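Local coordinates for occlusion-derived virus envelope protein E66 (Autographa californica nucleopolyhedrovirus, PDB 3VSN) that cleaves non-sulfated chondroitin as an envelope lyase essential for oral infectivity, and may thereby open the chondroitin barrier of the host midgut, at residues A[599-610]-A[648-658]. Sequence-based numbering, arbitrary orientation.
With GOL (glycerol), chain B.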
loop_
_atom_site.group_PDB
_atom_site.type_symbol
_atom_site.label_atom_id
_atom_site.label_comp_id
_atom_site.label_asym_id
_atom_site.label_seq_id
_atom_site.Cartn_x
_atom_site.Cartn_y
_atom_site.Cartn_z
ATOM N N ASN A 599 -1.695 31.114 -2.624
ATOM C CA ASN A 599 -2.433 31.679 -3.755
ATOM C C ASN A 599 -3.044 30.599 -4.659
ATOM O O ASN A 599 -3.276 30.832 -5.848
ATOM C CB ASN A 599 -1.519 32.607 -4.570
ATOM C CG ASN A 599 -0.453 31.847 -5.348
ATOM O OD1 ASN A 599 -0.011 30.766 -4.943
ATOM N ND2 ASN A 599 -0.039 32.407 -6.482
ATOM N N LYS A 600 -3.287 29.420 -4.095
ATOM C CA LYS A 600 -3.783 28.285 -4.868
ATOM C C LYS A 600 -5.064 27.739 -4.253
ATOM O O LYS A 600 -5.168 27.635 -3.034
ATOM C CB LYS A 600 -2.712 27.194 -4.928
ATOM C CG LYS A 600 -3.056 25.999 -5.799
ATOM C CD LYS A 600 -1.982 24.929 -5.677
ATOM C CE LYS A 600 -2.244 23.759 -6.614
ATOM N NZ LYS A 600 -3.453 22.991 -6.199
ATOM N N VAL A 601 -6.039 27.410 -5.098
ATOM C CA VAL A 601 -7.278 26.777 -4.649
ATOM C C VAL A 601 -7.584 25.579 -5.544
ATOM O O VAL A 601 -7.449 25.665 -6.769
ATOM C CB VAL A 601 -8.481 27.751 -4.675
ATOM C CG1 VAL A 601 -9.741 27.058 -4.182
ATOM C CG2 VAL A 601 -8.216 28.973 -3.815
ATOM N N SER A 602 -7.992 24.471 -4.927
ATOM C CA SER A 602 -8.427 23.286 -5.662
ATOM C C SER A 602 -9.864 22.906 -5.287
ATOM O O SER A 602 -10.224 22.942 -4.107
ATOM C CB SER A 602 -7.480 22.117 -5.382
ATOM O OG SER A 602 -8.011 20.906 -5.891
ATOM N N PHE A 603 -10.669 22.556 -6.295
ATOM C CA PHE A 603 -12.044 22.069 -6.115
ATOM C C PHE A 603 -12.197 20.710 -6.773
ATOM O O PHE A 603 -11.572 20.452 -7.802
ATOM C CB PHE A 603 -13.047 22.956 -6.855
ATOM C CG PHE A 603 -13.268 24.308 -6.251
ATOM C CD1 PHE A 603 -12.462 25.381 -6.612
ATOM C CD2 PHE A 603 -14.340 24.531 -5.385
ATOM C CE1 PHE A 603 -12.691 26.645 -6.090
ATOM C CE2 PHE A 603 -14.575 25.798 -4.860
ATOM C CZ PHE A 603 -13.745 26.852 -5.211
ATOM N N MET A 604 -13.069 19.870 -6.220
ATOM C CA MET A 604 -13.528 18.669 -6.918
ATOM C C MET A 604 -14.940 18.296 -6.478
ATOM O O MET A 604 -15.312 18.515 -5.326
ATOM C CB MET A 604 -12.579 17.486 -6.692
ATOM C CG MET A 604 -13.004 16.221 -7.424
ATOM S SD MET A 604 -11.907 14.812 -7.221
ATOM C CE MET A 604 -12.939 13.502 -7.880
ATOM N N SER A 605 -15.715 17.740 -7.407
ATOM C CA SER A 605 -17.058 17.249 -7.118
ATOM C C SER A 605 -17.050 15.733 -6.914
ATOM O O SER A 605 -16.398 15.009 -7.664
ATOM C CB SER A 605 -18.007 17.606 -8.263
ATOM O OG SER A 605 -19.216 16.881 -8.147
ATOM N N ALA A 606 -17.787 15.259 -5.911
ATOM C CA ALA A 606 -17.905 13.819 -5.662
ATOM C C ALA A 606 -18.700 13.126 -6.770
ATOM O O ALA A 606 -18.662 11.900 -6.889
ATOM C CB ALA A 606 -18.529 13.552 -4.295
ATOM N N ASN A 607 -19.415 13.921 -7.570
ATOM C CA ASN A 607 -20.088 13.424 -8.770
ATOM C C ASN A 607 -19.155 13.357 -9.983
ATOM O O ASN A 607 -19.554 12.905 -11.054
ATOM C CB ASN A 607 -21.325 14.276 -9.082
ATOM C CG ASN A 607 -22.383 14.169 -8.004
ATOM O OD1 ASN A 607 -22.656 13.080 -7.498
ATOM N ND2 ASN A 607 -22.968 15.298 -7.632
ATOM N N GLU A 608 -17.915 13.814 -9.790
ATOM C CA GLU A 608 -16.862 13.800 -10.818
ATOM C C GLU A 608 -17.182 14.699 -12.018
ATOM O O GLU A 608 -16.752 14.440 -13.147
ATOM C CB GLU A 608 -16.518 12.358 -11.237
ATOM C CG GLU A 608 -16.068 11.487 -10.063
ATOM C CD GLU A 608 -15.940 10.011 -10.405
ATOM O OE1 GLU A 608 -16.682 9.519 -11.281
ATOM O OE2 GLU A 608 -15.103 9.329 -9.779
ATOM N N ASP A 609 -17.930 15.769 -11.753
ATOM C CA ASP A 609 -18.236 16.780 -12.762
ATOM C C ASP A 609 -16.950 17.337 -13.367
ATOM O O ASP A 609 -15.991 17.630 -12.648
ATOM C CB ASP A 609 -19.043 17.926 -12.145
ATOM C CG ASP A 609 -20.455 17.513 -11.749
ATOM O OD1 ASP A 609 -20.799 16.315 -11.840
ATOM O OD2 ASP A 609 -21.233 18.397 -11.344
ATOM N N THR A 610 -16.931 17.474 -14.689
ATOM C CA THR A 610 -15.775 18.050 -15.380
ATOM C C THR A 610 -15.983 19.544 -15.639
ATOM O O THR A 610 -15.119 20.211 -16.209
ATOM C CB THR A 610 -15.468 17.310 -16.695
ATOM O OG1 THR A 610 -16.626 17.340 -17.536
ATOM C CG2 THR A 610 -15.083 15.856 -16.412
ATOM N N SER A 648 -9.435 15.828 -18.311
ATOM C CA SER A 648 -9.973 15.040 -17.208
ATOM C C SER A 648 -9.553 13.572 -17.270
ATOM O O SER A 648 -10.116 12.741 -16.555
ATOM C CB SER A 648 -11.497 15.151 -17.173
ATOM O OG SER A 648 -12.057 14.575 -18.339
ATOM N N THR A 649 -8.566 13.255 -18.111
ATOM C CA THR A 649 -8.130 11.863 -18.294
ATOM C C THR A 649 -7.625 11.240 -16.991
ATOM O O THR A 649 -8.015 10.124 -16.647
ATOM C CB THR A 649 -7.044 11.726 -19.390
ATOM O OG1 THR A 649 -7.535 12.272 -20.623
ATOM C CG2 THR A 649 -6.669 10.254 -19.613
ATOM N N PHE A 650 -6.778 11.976 -16.272
ATOM C CA PHE A 650 -6.083 11.450 -15.093
ATOM C C PHE A 650 -6.569 12.080 -13.787
ATOM O O PHE A 650 -6.626 11.411 -12.755
ATOM C CB PHE A 650 -4.562 11.663 -15.220
ATOM C CG PHE A 650 -3.988 11.258 -16.555
ATOM C CD1 PHE A 650 -3.651 9.931 -16.814
ATOM C CD2 PHE A 650 -3.766 12.208 -17.551
ATOM C CE1 PHE A 650 -3.116 9.557 -18.040
ATOM C CE2 PHE A 650 -3.230 11.840 -18.782
ATOM C CZ PHE A 650 -2.904 10.513 -19.026
ATOM N N ASP A 651 -6.909 13.364 -13.840
ATOM C CA ASP A 651 -7.193 14.162 -12.643
ATOM C C ASP A 651 -8.510 14.918 -12.788
ATOM O O ASP A 651 -8.869 15.325 -13.889
ATOM C CB ASP A 651 -6.061 15.163 -12.404
ATOM C CG ASP A 651 -4.717 14.493 -12.164
ATOM O OD1 ASP A 651 -4.602 13.690 -11.217
ATOM O OD2 ASP A 651 -3.764 14.790 -12.913
ATOM N N LEU A 652 -9.211 15.120 -11.672
ATOM C CA LEU A 652 -10.545 15.739 -11.697
ATOM C C LEU A 652 -10.668 17.015 -10.862
ATOM O O LEU A 652 -11.779 17.482 -10.584
ATOM C CB LEU A 652 -11.608 14.724 -11.263
ATOM C CG LEU A 652 -11.881 13.560 -12.222
ATOM C CD1 LEU A 652 -12.689 12.470 -11.530
ATOM C CD2 LEU A 652 -12.595 14.049 -13.476
ATOM N N GLN A 653 -9.530 17.589 -10.484
ATOM C CA GLN A 653 -9.524 18.793 -9.657
ATOM C C GLN A 653 -9.400 20.062 -10.490
ATOM O O GLN A 653 -8.542 20.159 -11.368
ATOM C CB GLN A 653 -8.403 18.731 -8.617
ATOM C CG GLN A 653 -8.589 17.632 -7.581
ATOM C CD GLN A 653 -7.417 17.513 -6.625
ATOM O OE1 GLN A 653 -6.815 18.514 -6.228
ATOM N NE2 GLN A 653 -7.094 16.280 -6.240
ATOM N N PHE A 654 -10.270 21.027 -10.207
ATOM C CA PHE A 654 -10.192 22.352 -10.806
ATOM C C PHE A 654 -9.208 23.178 -9.988
ATOM O O PHE A 654 -9.395 23.351 -8.784
ATOM C CB PHE A 654 -11.566 23.037 -10.792
ATOM C CG PHE A 654 -12.641 22.263 -11.501
ATOM C CD1 PHE A 654 -13.345 21.258 -10.842
ATOM C CD2 PHE A 654 -12.956 22.545 -12.825
ATOM C CE1 PHE A 654 -14.330 20.537 -11.497
ATOM C CE2 PHE A 654 -13.945 21.834 -13.484
ATOM C CZ PHE A 654 -14.633 20.830 -12.820
ATOM N N ILE A 655 -8.168 23.684 -10.643
ATOM C CA ILE A 655 -7.140 24.463 -9.960
ATOM C C ILE A 655 -7.183 25.920 -10.418
ATOM O O ILE A 655 -7.201 26.206 -11.622
ATOM C CB ILE A 655 -5.733 23.853 -10.160
ATOM C CG1 ILE A 655 -5.710 22.397 -9.661
ATOM C CG2 ILE A 655 -4.674 24.680 -9.432
ATOM C CD1 ILE A 655 -4.525 21.583 -10.146
ATOM N N PHE A 656 -7.226 26.825 -9.442
ATOM C CA PHE A 656 -7.268 28.256 -9.697
ATOM C C PHE A 656 -6.149 28.955 -8.950
ATOM O O PHE A 656 -5.706 28.493 -7.892
ATOM C CB PHE A 656 -8.614 28.851 -9.265
ATOM C CG PHE A 656 -9.791 28.248 -9.972
ATOM C CD1 PHE A 656 -10.205 28.743 -11.205
ATOM C CD2 PHE A 656 -10.483 27.179 -9.409
ATOM C CE1 PHE A 656 -11.288 28.183 -11.864
ATOM C CE2 PHE A 656 -11.566 26.615 -10.065
ATOM C CZ PHE A 656 -11.965 27.115 -11.297
ATOM N N GLU A 657 -5.697 30.067 -9.518
ATOM C CA GLU A 657 -4.711 30.926 -8.891
ATOM C C GLU A 657 -5.436 32.151 -8.345
ATOM O O GLU A 657 -6.242 32.760 -9.044
ATOM C CB GLU A 657 -3.645 31.331 -9.915
ATOM C CG GLU A 657 -2.588 32.301 -9.404
ATOM C CD GLU A 657 -1.587 32.715 -10.476
ATOM O OE1 GLU A 657 -1.725 32.298 -11.646
ATOM O OE2 GLU A 657 -0.655 33.472 -10.152
ATOM N N ILE A 658 -5.159 32.501 -7.095
ATOM C CA ILE A 658 -5.742 33.701 -6.502
ATOM C C ILE A 658 -4.910 34.907 -6.944
ATOM O O ILE A 658 -3.734 35.008 -6.596
ATOM C CB ILE A 658 -5.815 33.588 -4.961
ATOM C CG1 ILE A 658 -6.664 32.379 -4.543
ATOM C CG2 ILE A 658 -6.392 34.853 -4.348
ATOM C CD1 ILE A 658 -8.051 32.334 -5.165
HETATM C C1 GOL B . -14.031 16.130 -21.153
HETATM O O1 GOL B . -15.137 16.161 -20.185
HETATM C C2 GOL B . -12.746 16.590 -20.427
HETATM O O2 GOL B . -12.995 17.795 -19.667
HETATM C C3 GOL B . -11.636 16.833 -21.452
HETATM O O3 GOL B . -10.623 15.823 -21.321
HETATM O O HOH W 1 -1.168 34.904 -7.797
HETATM O O HOH W 2 -14.672 17.314 -10.159
#
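V601 with F656 and F603 with F654 are the two hydrogen-bonded pairs of an antiparallel β ladder, a compact illustration of how antiparallel pairing brings partner side chains together on one sheet face. Each pair exchanges two backbone bonds, and I658 N adds a further one to N599 O, from well above its carbonyl plane. On the face carrying the aromatics, the F603 and F656 rings meet rim to rim, CD1 of F603 3.8 Å from CE2 of F656, planes 82° apart. The V601 and I658 side chains pass at a slant, with V601 CG2 3.6 Å from I658 CD1. The F654 ring turns its edge to the chain returning from the turn, CZ 3.4 Å from T610 C.

On the other face S602 sits across from I655 in a non-hydrogen-bonded pair. S602 OG, turned anti to the backbone N (chi1 170°), donates to Q653 OE1 over 2.7 Å; that oxygen also accepts from K421 N, while D323 OD1 holds Q653 NE2, fixing both ends of the amide. Past the end of the ladder, the extended M604 side chain brings CE to 3.8 Å from L652 CD1, a methyl also touched by E608 CG; the E608 carboxylate reaches K326 and R345 in salt bridges.

There a water accepts from S605 N and donates to D609 O and L652 O, tying the start of type I turn 605-608, and D609 just beyond, to segment 648-658; N607 N donating to S605 OG makes an ST turn. Within the C-terminal seven-stranded antiparallel sheet of the lyase, away from the catalytic residues, strand 600-605 runs between 592-597 and 654-658; helix 614-623 packs on the aromatic face through F621 and I617, and A420 of strand 414-421 meets S602 on the other.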